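Local coordinates for protein TASOR (PDB 6TL1) that helps maintain H3K9me3-linked epigenetic silencing, including that of transposable elements, as a HUSH complex subunit, here represented by its pseudo-PARP domain, at residues A2-L7 with A39-N44; F51-R55 with F132-K136; Y72-M76 with Y108-A113; Y183-Y187 with P196-C200. All blocks are in the same frame, centred on the assembly; numbering follows the deposited sequence.

Interaction 1 of 4, residues A2-L7 with A39-N44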
loop_
_atom_site.group_PDB
_atom_site.type_symbol
_atom_site.label_atom_id
_atom_site.label_comp_id
_atom_site.label_asym_id
_atom_site.label_seq_id
_atom_site.Cartn_x
_atom_site.Cartn_y
_atom_site.Cartn_z
ATOM N N ALA A 2 -10.652 2.405 20.589
ATOM C CA ALA A 2 -11.097 3.292 19.521
ATOM C C ALA A 2 -10.272 3.076 18.251
ATOM O O ALA A 2 -9.119 3.502 18.166
ATOM C CB ALA A 2 -11.014 4.748 19.966
ATOM N N LEU A 3 -10.877 2.423 17.258
ATOM C CA LEU A 3 -10.142 2.074 16.044
ATOM C C LEU A 3 -9.733 3.317 15.254
ATOM O O LEU A 3 -8.607 3.395 14.755
ATOM C CB LEU A 3 -10.979 1.119 15.191
ATOM C CG LEU A 3 -10.359 0.653 13.861
ATOM C CD1 LEU A 3 -9.023 -0.013 14.094
ATOM C CD2 LEU A 3 -11.303 -0.314 13.158
ATOM N N PHE A 4 -10.609 4.310 15.153
ATOM C CA PHE A 4 -10.325 5.513 14.379
ATOM C C PHE A 4 -10.190 6.713 15.298
ATOM O O PHE A 4 -11.038 6.937 16.171
ATOM C CB PHE A 4 -11.415 5.774 13.336
ATOM C CG PHE A 4 -11.518 4.695 12.304
ATOM C CD1 PHE A 4 -10.573 4.602 11.302
ATOM C CD2 PHE A 4 -12.542 3.760 12.356
ATOM C CE1 PHE A 4 -10.651 3.604 10.352
ATOM C CE2 PHE A 4 -12.626 2.759 11.406
ATOM C CZ PHE A 4 -11.679 2.680 10.405
ATOM N N GLN A 5 -9.148 7.508 15.082
ATOM C CA GLN A 5 -9.047 8.755 15.828
ATOM C C GLN A 5 -9.169 9.908 14.855
ATOM O O GLN A 5 -8.221 10.160 14.070
ATOM C CB GLN A 5 -7.738 8.818 16.612
ATOM C CG GLN A 5 -7.356 10.232 17.057
ATOM C CD GLN A 5 -5.872 10.381 17.311
ATOM O OE1 GLN A 5 -5.101 9.428 17.166
ATOM N NE2 GLN A 5 -5.467 11.568 17.739
ATOM N N PRO A 6 -10.278 10.625 14.804
ATOM C CA PRO A 6 -10.413 11.760 13.897
ATOM C C PRO A 6 -9.412 12.856 14.247
ATOM O O PRO A 6 -9.148 13.115 15.424
ATOM C CB PRO A 6 -11.853 12.229 14.091
ATOM C CG PRO A 6 -12.570 11.034 14.677
ATOM C CD PRO A 6 -11.546 10.342 15.523
ATOM N N LEU A 7 -8.828 13.461 13.213
ATOM C CA LEU A 7 -7.844 14.521 13.360
ATOM C C LEU A 7 -8.457 15.834 12.898
ATOM O O LEU A 7 -9.188 15.871 11.898
ATOM C CB LEU A 7 -6.575 14.223 12.558
ATOM C CG LEU A 7 -5.953 12.837 12.733
ATOM C CD1 LEU A 7 -4.887 12.566 11.655
ATOM C CD2 LEU A 7 -5.366 12.689 14.124
ATOM N N ALA A 39 -9.439 13.132 7.922
ATOM C CA ALA A 39 -8.349 12.194 8.134
ATOM C C ALA A 39 -8.480 11.586 9.523
ATOM O O ALA A 39 -8.849 12.279 10.480
ATOM C CB ALA A 39 -6.988 12.880 7.971
ATOM N N CYS A 40 -8.195 10.288 9.622
ATOM C CA CYS A 40 -8.160 9.581 10.896
ATOM C C CYS A 40 -6.883 8.769 11.015
ATOM O O CYS A 40 -6.411 8.199 10.029
ATOM C CB CYS A 40 -9.339 8.605 11.040
ATOM S SG CYS A 40 -10.968 9.319 10.924
ATOM N N LEU A 41 -6.333 8.697 12.224
ATOM C CA LEU A 41 -5.319 7.689 12.487
ATOM C C LEU A 41 -6.010 6.387 12.868
ATOM O O LEU A 41 -7.118 6.383 13.412
ATOM C CB LEU A 41 -4.351 8.126 13.592
ATOM C CG LEU A 41 -3.373 9.217 13.164
ATOM C CD1 LEU A 41 -2.710 9.892 14.345
ATOM C CD2 LEU A 41 -2.330 8.624 12.221
ATOM N N VAL A 42 -5.377 5.273 12.528
ATOM C CA VAL A 42 -5.933 3.964 12.819
ATOM C C VAL A 42 -5.165 3.378 13.999
ATOM O O VAL A 42 -3.928 3.407 14.028
ATOM C CB VAL A 42 -5.876 3.046 11.587
ATOM C CG1 VAL A 42 -6.445 1.679 11.923
ATOM C CG2 VAL A 42 -6.643 3.680 10.425
ATOM N N HIS A 43 -5.894 2.860 14.981
ATOM C CA HIS A 43 -5.262 2.243 16.147
ATOM C C HIS A 43 -5.860 0.850 16.277
ATOM O O HIS A 43 -6.861 0.650 16.966
ATOM C CB HIS A 43 -5.442 3.098 17.416
ATOM C CG HIS A 43 -5.003 4.522 17.239
ATOM N ND1 HIS A 43 -3.678 4.883 17.241
ATOM C CD2 HIS A 43 -5.713 5.672 17.134
ATOM C CE1 HIS A 43 -3.581 6.196 17.077
ATOM N NE2 HIS A 43 -4.797 6.695 17.020
ATOM N N ASN A 44 -5.209 -0.125 15.647
ATOM C CA ASN A 44 -5.681 -1.503 15.706
ATOM C C ASN A 44 -4.566 -2.266 16.413
ATOM O O ASN A 44 -3.557 -2.623 15.796
ATOM C CB ASN A 44 -6.002 -2.061 14.301
ATOM C CG ASN A 44 -6.454 -3.538 14.339
ATOM O OD1 ASN A 44 -6.014 -4.308 15.193
ATOM N ND2 ASN A 44 -7.402 -3.899 13.480
HETATM O O HOH W 1 -10.688 14.805 9.851
#
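Gln5 stretches its side chain anti to its own backbone N (chi1 162°), while His43 turns its ring back beside its backbone N (chi1 -53°), and the two polar ends converge above the strand pair. His43 NE2 donates to Gln5 OE1 over 2.8 Å, in the carbonyl plane and close to the imidazole plane, with amide and ring nearly coplanar. This bond calls for a proton on NE2. Below it the backbones pair antiparallel. Gln5 and Leu41 form the hydrogen-bonded pair, with Gln5 N 2.9 Å from Leu41 O, and the ladder runs on through His43 N to Leu3 O and Leu7 N to Ala39 O. Leu7, just past the strand, packs on Leu41: its CD2 lies 3.9 Å from Leu41 CD1, the two side chains crossing at about a right angle, and helix 12-22 packs over both. Phe4 points to the face away from Gln5 and runs alongside Val42, its CE1 4.0 Å from Val42 CG2, beneath helix 82-88. A water closes the far end, donating to Leu7 O and accepting from Ala39 N. The arrangement is that of a short antiparallel edge strand, 4-6, which finishes one side of the five-stranded sheet of this pseudo-PARP domain.

Interaction 2 of 4, residues F51-R55 with F132-K136; sequences FTEKR and FKIMK
The ring of Phe51 is clasped between two side chains of the 132-136 segment. Lys133 lays its methylene chain over one face, with CE 3.8 Å from the Phe51 ring centroid, and Met135 brings its terminal methyl over the opposite face, with CE 3.9 Å from that centroid. Both are CH-pi contacts nearly above the ring. The rim is engaged as well: Ile134 CA and Arg55 NH2 lie at its edge, near the ring plane. Met135 SD stands obliquely to the same ring, 35° off its normal, a Met-aromatic contact alongside the methyl one.

Lys133 reaches its face through an extended chain, whereas Met135 bends at its last torsion (chi3 -76°), which folds CE back against the helix. The thioether thereby also meets the aliphatic part of Arg55, its SD 3.4 Å from Arg55 CG, the two side chains crossing at about a right angle. Arg55 NH2 forms a salt bridge with Glu70. Lys133 NZ and Arg55 NH2 are 5.3 Å apart, and the carboxylate of Glu70 beside Arg55 may offset part of this like charge. Cys200, on the adjacent strand 199-209, also touches the Phe51 ring. This is helix-on-sheet packing in an alpha+beta domain built of an antiparallel and a mixed sheet with helices; Phe51 of helix 45-60 is the main aromatic contact, and Arg55 adds to it against Met135.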
loop_
_atom_site.group_PDB
_atom_site.type_symbol
_atom_site.label_atom_id
_atom_site.label_comp_id
_atom_site.label_asym_id
_atom_site.label_seq_id
_atom_site.Cartn_x
_atom_site.Cartn_y
_atom_site.Cartn_z
ATOM N N PHE A 51 2.456 -6.700 13.370
ATOM C CA PHE A 51 3.472 -5.966 12.621
ATOM C C PHE A 51 4.771 -5.916 13.415
ATOM O O PHE A 51 5.853 -6.229 12.898
ATOM C CB PHE A 51 2.953 -4.554 12.303
ATOM C CG PHE A 51 3.851 -3.737 11.408
ATOM C CD1 PHE A 51 4.867 -2.961 11.945
ATOM C CD2 PHE A 51 3.641 -3.700 10.028
ATOM C CE1 PHE A 51 5.683 -2.196 11.126
ATOM C CE2 PHE A 51 4.458 -2.934 9.207
ATOM C CZ PHE A 51 5.471 -2.180 9.757
ATOM N N THR A 52 4.672 -5.561 14.698
ATOM C CA THR A 52 5.859 -5.498 15.544
ATOM C C THR A 52 6.498 -6.871 15.698
ATOM O O THR A 52 7.725 -7.004 15.626
ATOM C CB THR A 52 5.487 -4.944 16.916
ATOM O OG1 THR A 52 5.224 -3.538 16.822
ATOM C CG2 THR A 52 6.598 -5.209 17.926
ATOM N N GLU A 53 5.678 -7.907 15.891
ATOM C CA GLU A 53 6.208 -9.264 15.977
ATOM C C GLU A 53 6.924 -9.652 14.685
ATOM O O GLU A 53 8.032 -10.199 14.718
ATOM C CB GLU A 53 5.063 -10.233 16.276
ATOM C CG GLU A 53 5.416 -11.705 16.227
ATOM C CD GLU A 53 6.496 -12.099 17.213
ATOM O OE1 GLU A 53 7.360 -12.922 16.843
ATOM O OE2 GLU A 53 6.491 -11.580 18.350
ATOM N N LYS A 54 6.315 -9.349 13.537
ATOM C CA LYS A 54 6.927 -9.693 12.256
ATOM C C LYS A 54 8.255 -8.979 12.075
ATOM O O LYS A 54 9.234 -9.578 11.619
ATOM C CB LYS A 54 5.982 -9.333 11.106
ATOM C CG LYS A 54 6.590 -9.488 9.709
ATOM C CD LYS A 54 6.819 -10.964 9.391
ATOM C CE LYS A 54 7.337 -11.135 7.957
ATOM N NZ LYS A 54 7.590 -12.565 7.595
ATOM N N ARG A 55 8.326 -7.710 12.474
ATOM C CA ARG A 55 9.588 -6.993 12.351
ATOM C C ARG A 55 10.691 -7.644 13.167
ATOM O O ARG A 55 11.842 -7.693 12.726
ATOM C CB ARG A 55 9.446 -5.527 12.764
ATOM C CG ARG A 55 10.716 -4.785 12.410
ATOM C CD ARG A 55 11.013 -3.636 13.307
ATOM N NE ARG A 55 10.077 -2.545 13.095
ATOM C CZ ARG A 55 9.216 -2.113 14.011
ATOM N NH1 ARG A 55 9.175 -2.678 15.212
ATOM N NH2 ARG A 55 8.402 -1.105 13.728
ATOM N N PHE A 132 -1.182 2.574 4.600
ATOM C CA PHE A 132 -0.596 1.450 5.317
ATOM C C PHE A 132 0.851 1.747 5.641
ATOM O O PHE A 132 1.585 2.276 4.801
ATOM C CB PHE A 132 -0.648 0.166 4.486
ATOM C CG PHE A 132 -2.026 -0.322 4.221
ATOM C CD1 PHE A 132 -2.719 0.100 3.104
ATOM C CD2 PHE A 132 -2.639 -1.206 5.101
ATOM C CE1 PHE A 132 -4.004 -0.362 2.858
ATOM C CE2 PHE A 132 -3.920 -1.659 4.872
ATOM C CZ PHE A 132 -4.610 -1.229 3.747
ATOM N N LYS A 133 1.277 1.365 6.839
ATOM C CA LYS A 133 2.703 1.254 7.067
ATOM C C LYS A 133 3.122 -0.146 6.636
ATOM O O LYS A 133 2.371 -1.113 6.793
ATOM C CB LYS A 133 3.087 1.528 8.523
ATOM C CG LYS A 133 2.647 0.510 9.548
ATOM C CD LYS A 133 3.282 0.856 10.903
ATOM C CE LYS A 133 2.794 -0.045 12.041
ATOM N NZ LYS A 133 3.312 0.448 13.363
ATOM N N ILE A 134 4.296 -0.235 6.014
ATOM C CA ILE A 134 4.782 -1.475 5.430
ATOM C C ILE A 134 6.257 -1.602 5.752
ATOM O O ILE A 134 6.935 -0.621 6.068
ATOM C CB ILE A 134 4.585 -1.540 3.896
ATOM C CG1 ILE A 134 5.289 -0.339 3.242
ATOM C CG2 ILE A 134 3.111 -1.580 3.567
ATOM C CD1 ILE A 134 5.237 -0.318 1.720
ATOM N N MET A 135 6.740 -2.835 5.663
ATOM C CA MET A 135 8.166 -3.126 5.601
ATOM C C MET A 135 8.419 -3.860 4.302
ATOM O O MET A 135 7.992 -5.013 4.136
ATOM C CB MET A 135 8.605 -3.958 6.800
ATOM C CG MET A 135 8.506 -3.196 8.106
ATOM S SD MET A 135 9.099 -4.197 9.477
ATOM C CE MET A 135 7.691 -5.279 9.634
ATOM N N LYS A 136 9.094 -3.190 3.369
ATOM C CA LYS A 136 9.388 -3.859 2.122
ATOM C C LYS A 136 10.404 -4.965 2.332
ATOM O O LYS A 136 10.439 -5.913 1.548
ATOM C CB LYS A 136 9.882 -2.865 1.065
ATOM C CG LYS A 136 8.910 -1.741 0.751
ATOM C CD LYS A 136 9.256 -1.097 -0.589
ATOM C CE LYS A 136 10.279 0.014 -0.467
ATOM N NZ LYS A 136 9.815 1.121 0.413
#

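Interaction 3 of 4, residues Y72-M76 with Y108-A113; sequences YAFLM and YLSRYA
Phe74 is the bump of this contact, and the turn that follows strand 107-110 is the hollow that receives it. Ala113 CB sits squarely over the centre of the Phe74 ring, 4.0 Å from its centroid and only 2° off the normal, while Arg111 O approaches the edge in the ring plane, 3.5 Å from Phe74 CE1. The first torsion (chi1 -43°) holds CG beside the backbone N and lays the ring along the chain from Ser110 O to Ala113. On the other side of the strand a smaller bump fits: the methyl of Ala73 nestles against Leu109, CB to CB 3.8 Å, and Leu109 CD2 in turn reaches Leu75 CB, so the branched leucine occupies the dip between two residues of strand 71-77.

The backbones meet through one antiparallel hydrogen-bonded bridge. Phe74 N donates to Ser110 O and Ser110 N to Phe74 O, at 3.0 and 2.8 Å. The short strand axes lie at 102° to each other, consistent with pairing at a single bridge.

Strand 71-77 edges the five-stranded sheet, beside strand 126-134, and strand 107-110 edges the mixed sheet, beside strand 181-184. The bridge therefore joins the margins of two sheets, with Ile20 and Leu21 of helix 12-22 packed on Phe74.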
loop_
_atom_site.group_PDB
_atom_site.type_symbol
_atom_site.label_atom_id
_atom_site.label_comp_id
_atom_site.label_asym_id
_atom_site.label_seq_id
_atom_site.Cartn_x
_atom_site.Cartn_y
_atom_site.Cartn_z
ATOM N N TYR A 72 5.466 3.796 3.727
ATOM C CA TYR A 72 4.022 3.897 3.566
ATOM C C TYR A 72 3.607 3.526 2.147
ATOM O O TYR A 72 4.341 3.757 1.185
ATOM C CB TYR A 72 3.547 5.332 3.874
ATOM C CG TYR A 72 3.827 5.769 5.291
ATOM C CD1 TYR A 72 3.055 5.284 6.348
ATOM C CD2 TYR A 72 4.851 6.660 5.585
ATOM C CE1 TYR A 72 3.287 5.684 7.653
ATOM C CE2 TYR A 72 5.085 7.074 6.906
ATOM C CZ TYR A 72 4.298 6.559 7.931
ATOM O OH TYR A 72 4.498 6.917 9.249
ATOM N N ALA A 73 2.423 2.924 2.033
ATOM C CA ALA A 73 1.799 2.622 0.751
ATOM C C ALA A 73 0.298 2.832 0.889
ATOM O O ALA A 73 -0.229 2.969 2.000
ATOM C CB ALA A 73 2.103 1.192 0.287
ATOM N N PHE A 74 -0.405 2.806 -0.245
ATOM C CA PHE A 74 -1.753 3.360 -0.308
ATOM C C PHE A 74 -2.734 2.430 -1.004
ATOM O O PHE A 74 -2.366 1.612 -1.855
ATOM C CB PHE A 74 -1.715 4.725 -1.011
ATOM C CG PHE A 74 -0.569 5.563 -0.558
ATOM C CD1 PHE A 74 0.649 5.501 -1.207
ATOM C CD2 PHE A 74 -0.683 6.342 0.578
ATOM C CE1 PHE A 74 1.719 6.224 -0.761
ATOM C CE2 PHE A 74 0.387 7.078 1.030
ATOM C CZ PHE A 74 1.591 7.018 0.356
ATOM N N LEU A 75 -3.998 2.581 -0.627
ATOM C CA LEU A 75 -5.085 1.821 -1.223
ATOM C C LEU A 75 -6.330 2.691 -1.221
ATOM O O LEU A 75 -6.797 3.108 -0.155
ATOM C CB LEU A 75 -5.342 0.521 -0.459
ATOM C CG LEU A 75 -6.291 -0.456 -1.151
ATOM C CD1 LEU A 75 -5.658 -0.968 -2.435
ATOM C CD2 LEU A 75 -6.626 -1.631 -0.226
ATOM N N MET A 76 -6.876 2.951 -2.403
ATOM C CA MET A 76 -8.193 3.564 -2.495
ATOM C C MET A 76 -9.216 2.452 -2.305
ATOM O O MET A 76 -9.073 1.371 -2.880
ATOM C CB MET A 76 -8.388 4.272 -3.834
ATOM C CG MET A 76 -9.769 4.858 -3.995
ATOM S SD MET A 76 -9.854 6.059 -5.337
ATOM C CE MET A 76 -9.511 4.988 -6.743
ATOM N N TYR A 108 -1.917 -6.267 -3.021
ATOM C CA TYR A 108 -1.338 -5.218 -3.851
ATOM C C TYR A 108 -1.592 -3.851 -3.222
ATOM O O TYR A 108 -2.727 -3.536 -2.859
ATOM C CB TYR A 108 -1.940 -5.261 -5.254
ATOM C CG TYR A 108 -1.360 -6.299 -6.186
ATOM C CD1 TYR A 108 -0.257 -5.997 -6.971
ATOM C CD2 TYR A 108 -1.937 -7.560 -6.316
ATOM C CE1 TYR A 108 0.272 -6.906 -7.829
ATOM C CE2 TYR A 108 -1.411 -8.493 -7.195
ATOM C CZ TYR A 108 -0.304 -8.156 -7.946
ATOM O OH TYR A 108 0.252 -9.044 -8.839
ATOM N N LEU A 109 -0.547 -3.037 -3.110
ATOM C CA LEU A 109 -0.668 -1.662 -2.628
ATOM C C LEU A 109 0.005 -0.709 -3.609
ATOM O O LEU A 109 1.026 -1.046 -4.203
ATOM C CB LEU A 109 -0.036 -1.497 -1.218
ATOM C CG LEU A 109 -0.646 -2.313 -0.073
ATOM C CD1 LEU A 109 0.101 -2.113 1.216
ATOM C CD2 LEU A 109 -2.076 -1.841 0.130
ATOM N N SER A 110 -0.566 0.497 -3.761
ATOM C CA SER A 110 0.027 1.513 -4.631
ATOM C C SER A 110 1.248 2.133 -3.970
ATOM O O SER A 110 1.240 2.446 -2.776
ATOM C CB SER A 110 -0.963 2.640 -4.947
ATOM O OG SER A 110 -1.952 2.268 -5.877
ATOM N N ARG A 111 2.299 2.310 -4.761
ATOM C CA ARG A 111 3.487 3.031 -4.316
ATOM C C ARG A 111 3.228 4.534 -4.223
ATOM O O ARG A 111 3.858 5.228 -3.413
ATOM C CB ARG A 111 4.640 2.755 -5.288
ATOM C CG ARG A 111 5.864 3.636 -5.149
ATOM C CD ARG A 111 7.086 3.014 -5.817
ATOM N NE ARG A 111 8.188 3.972 -5.925
ATOM C CZ ARG A 111 9.211 3.861 -6.774
ATOM N NH1 ARG A 111 9.283 2.832 -7.606
ATOM N NH2 ARG A 111 10.164 4.787 -6.793
ATOM N N TYR A 112 2.341 5.055 -5.062
ATOM C CA TYR A 112 2.164 6.489 -5.242
ATOM C C TYR A 112 0.756 6.899 -4.845
ATOM O O TYR A 112 -0.219 6.252 -5.240
ATOM C CB TYR A 112 2.438 6.897 -6.690
ATOM C CG TYR A 112 3.867 6.701 -7.136
ATOM C CD1 TYR A 112 4.874 7.491 -6.618
ATOM C CD2 TYR A 112 4.210 5.725 -8.081
ATOM C CE1 TYR A 112 6.180 7.343 -7.015
ATOM C CE2 TYR A 112 5.534 5.560 -8.487
ATOM C CZ TYR A 112 6.510 6.388 -7.945
ATOM O OH TYR A 112 7.826 6.281 -8.304
ATOM N N ALA A 113 0.654 7.988 -4.081
ATOM C CA ALA A 113 -0.635 8.421 -3.558
ATOM C C ALA A 113 -1.520 9.087 -4.598
ATOM O O ALA A 113 -2.701 9.310 -4.306
ATOM C CB ALA A 113 -0.430 9.387 -2.390
HETATM O O HOH W 2 5.117 4.356 -1.454
#

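Interaction 4 of 4, residues Y183-Y187 with P196-C200; sequences YFYEY and PRHVC
Glu186 and Arg197 form a side-on salt bridge. Arg197 NH1 lies 2.7 Å from Glu186 OE2, and NE reaches both carboxylate oxygens, 3.2 Å from OE1 and 3.0 Å from OE2. The guanidinium approaches on the syn side but about 26° out of the carboxylate plane. From the opposite face of that plane, the backbone N of Arg197 donates to Glu186 OE1 at 3.0 Å, so the acid ties down both the side chain and the main chain of one residue. Alongside, Phe184 presents its edge to the face of His198, an offset edge-to-face pair with planes at 75°, and Val199 CG2 sits over a face of the Phe184 ring, 3.8 Å from its centroid. Pro196 CG rests against Phe184 O and Tyr185 CA.

Here the chain runs out of strand 181-184 of the mixed sheet and, after a short loop, returns into strand 199-209 of the antiparallel one; the contact spans that connection in the pseudo-PARP domain.

A second shell surrounds these groups. Lys54 of helix 45-60 also salt-bridges Glu186 OE2, and Glu57 takes Arg197 NH1. His198 NE2 donates to Glu158 O, which would limit rotation of the imidazole, while Ile134 flanks Phe184 and Val199.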
loop_
_atom_site.group_PDB
_atom_site.type_symbol
_atom_site.label_atom_id
_atom_site.label_comp_id
_atom_site.label_asym_id
_atom_site.label_seq_id
_atom_site.Cartn_x
_atom_site.Cartn_y
_atom_site.Cartn_z
ATOM N N TYR A 183 3.678 -5.810 -3.930
ATOM C CA TYR A 183 2.972 -7.087 -3.782
ATOM C C TYR A 183 3.510 -7.794 -2.546
ATOM O O TYR A 183 4.611 -8.347 -2.580
ATOM C CB TYR A 183 3.150 -7.928 -5.037
ATOM C CG TYR A 183 2.534 -9.315 -5.034
ATOM C CD1 TYR A 183 1.163 -9.488 -5.133
ATOM C CD2 TYR A 183 3.335 -10.449 -5.006
ATOM C CE1 TYR A 183 0.600 -10.768 -5.196
ATOM C CE2 TYR A 183 2.784 -11.737 -5.052
ATOM C CZ TYR A 183 1.422 -11.880 -5.146
ATOM O OH TYR A 183 0.873 -13.137 -5.196
ATOM N N PHE A 184 2.749 -7.744 -1.455
ATOM C CA PHE A 184 3.153 -8.284 -0.168
ATOM C C PHE A 184 2.544 -9.662 0.061
ATOM O O PHE A 184 1.380 -9.906 -0.257
ATOM C CB PHE A 184 2.741 -7.336 0.956
ATOM C CG PHE A 184 3.553 -6.081 0.999
ATOM C CD1 PHE A 184 4.748 -6.039 1.699
ATOM C CD2 PHE A 184 3.130 -4.948 0.328
ATOM C CE1 PHE A 184 5.511 -4.881 1.731
ATOM C CE2 PHE A 184 3.883 -3.784 0.365
ATOM C CZ PHE A 184 5.081 -3.761 1.060
ATOM N N TYR A 185 3.332 -10.560 0.626
ATOM C CA TYR A 185 2.854 -11.905 0.885
ATOM C C TYR A 185 3.645 -12.449 2.056
ATOM O O TYR A 185 4.675 -11.893 2.451
ATOM C CB TYR A 185 3.021 -12.800 -0.345
ATOM C CG TYR A 185 4.448 -12.784 -0.809
ATOM C CD1 TYR A 185 5.387 -13.653 -0.264
ATOM C CD2 TYR A 185 4.867 -11.885 -1.781
ATOM C CE1 TYR A 185 6.701 -13.623 -0.673
ATOM C CE2 TYR A 185 6.178 -11.860 -2.211
ATOM C CZ TYR A 185 7.089 -12.727 -1.658
ATOM O OH TYR A 185 8.399 -12.694 -2.073
ATOM N N GLU A 186 3.177 -13.572 2.586
ATOM C CA GLU A 186 3.889 -14.203 3.684
ATOM C C GLU A 186 3.547 -15.680 3.696
ATOM O O GLU A 186 2.367 -16.047 3.706
ATOM C CB GLU A 186 3.532 -13.548 5.021
ATOM C CG GLU A 186 4.363 -14.044 6.171
ATOM C CD GLU A 186 4.176 -13.233 7.446
ATOM O OE1 GLU A 186 3.175 -12.497 7.569
ATOM O OE2 GLU A 186 5.035 -13.361 8.339
ATOM N N TYR A 187 4.573 -16.522 3.689
ATOM C CA TYR A 187 4.339 -17.941 3.824
ATOM C C TYR A 187 4.170 -18.262 5.303
ATOM O O TYR A 187 4.959 -17.812 6.142
ATOM C CB TYR A 187 5.507 -18.735 3.239
ATOM C CG TYR A 187 5.496 -18.823 1.729
ATOM C CD1 TYR A 187 4.766 -19.805 1.076
ATOM C CD2 TYR A 187 6.230 -17.925 0.955
ATOM C CE1 TYR A 187 4.764 -19.898 -0.308
ATOM C CE2 TYR A 187 6.237 -18.009 -0.436
ATOM C CZ TYR A 187 5.498 -18.994 -1.058
ATOM O OH TYR A 187 5.485 -19.088 -2.429
ATOM N N PRO A 196 -0.764 -10.897 5.138
ATOM C CA PRO A 196 0.641 -10.641 5.475
ATOM C C PRO A 196 0.718 -9.671 6.636
ATOM O O PRO A 196 -0.033 -8.697 6.687
ATOM C CB PRO A 196 1.209 -10.018 4.191
ATOM C CG PRO A 196 0.261 -10.447 3.103
ATOM C CD PRO A 196 -1.091 -10.453 3.775
ATOM N N ARG A 197 1.617 -9.946 7.579
ATOM C CA ARG A 197 1.662 -9.143 8.795
ATOM C C ARG A 197 2.575 -7.925 8.710
ATOM O O ARG A 197 2.498 -7.059 9.599
ATOM C CB ARG A 197 2.085 -9.982 10.009
ATOM C CG ARG A 197 1.385 -11.330 10.197
ATOM C CD ARG A 197 2.122 -12.170 11.252
ATOM N NE ARG A 197 3.340 -12.756 10.734
ATOM C CZ ARG A 197 4.280 -13.300 11.497
ATOM N NH1 ARG A 197 5.367 -13.824 10.947
ATOM N NH2 ARG A 197 4.170 -13.267 12.817
ATOM N N HIS A 198 3.406 -7.811 7.670
ATOM C CA HIS A 198 4.251 -6.635 7.498
ATOM C C HIS A 198 3.550 -5.531 6.704
ATOM O O HIS A 198 4.207 -4.634 6.170
ATOM C CB HIS A 198 5.605 -7.024 6.879
ATOM C CG HIS A 198 5.522 -7.900 5.667
ATOM N ND1 HIS A 198 4.796 -9.074 5.632
ATOM C CD2 HIS A 198 6.131 -7.804 4.457
ATOM C CE1 HIS A 198 4.930 -9.640 4.446
ATOM N NE2 HIS A 198 5.729 -8.886 3.710
ATOM N N VAL A 199 2.225 -5.576 6.664
ATOM C CA VAL A 199 1.345 -4.539 6.151
ATOM C C VAL A 199 0.349 -4.214 7.254
ATOM O O VAL A 199 -0.308 -5.119 7.780
ATOM C CB VAL A 199 0.608 -5.010 4.886
ATOM C CG1 VAL A 199 -0.473 -4.033 4.512
ATOM C CG2 VAL A 199 1.616 -5.232 3.732
ATOM N N CYS A 200 0.257 -2.933 7.627
ATOM C CA CYS A 200 -0.605 -2.538 8.744
ATOM C C CYS A 200 -1.283 -1.201 8.461
ATOM O O CYS A 200 -0.593 -0.218 8.140
ATOM C CB CYS A 200 0.211 -2.453 10.039
ATOM S SG CYS A 200 -0.783 -2.184 11.516
#

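Overall arrangement
Interactions 2, 3 and 4 form one continuous cluster, whereas interaction 1 lies at the edge of the five-stranded sheet opposite strand 71-77, touching none of the others though its nearest atoms come within about 5 Å of interaction 4. Its centre is about 18 Å from those of interactions 2 and 3 and about 22 Å from that of interaction 4. Interactions 2 and 4 are closest, their centres about 8 Å apart, joined by a probable hydrogen bond from Lys133 N to Cys200 O at 2.8 Å. Interaction 3 is nested in the chain loop closed by interaction 2, and the Phe132 ring packs on Leu75 and Leu109. Interactions 3 and 4 meet where Leu109 touches Val199 and Phe184.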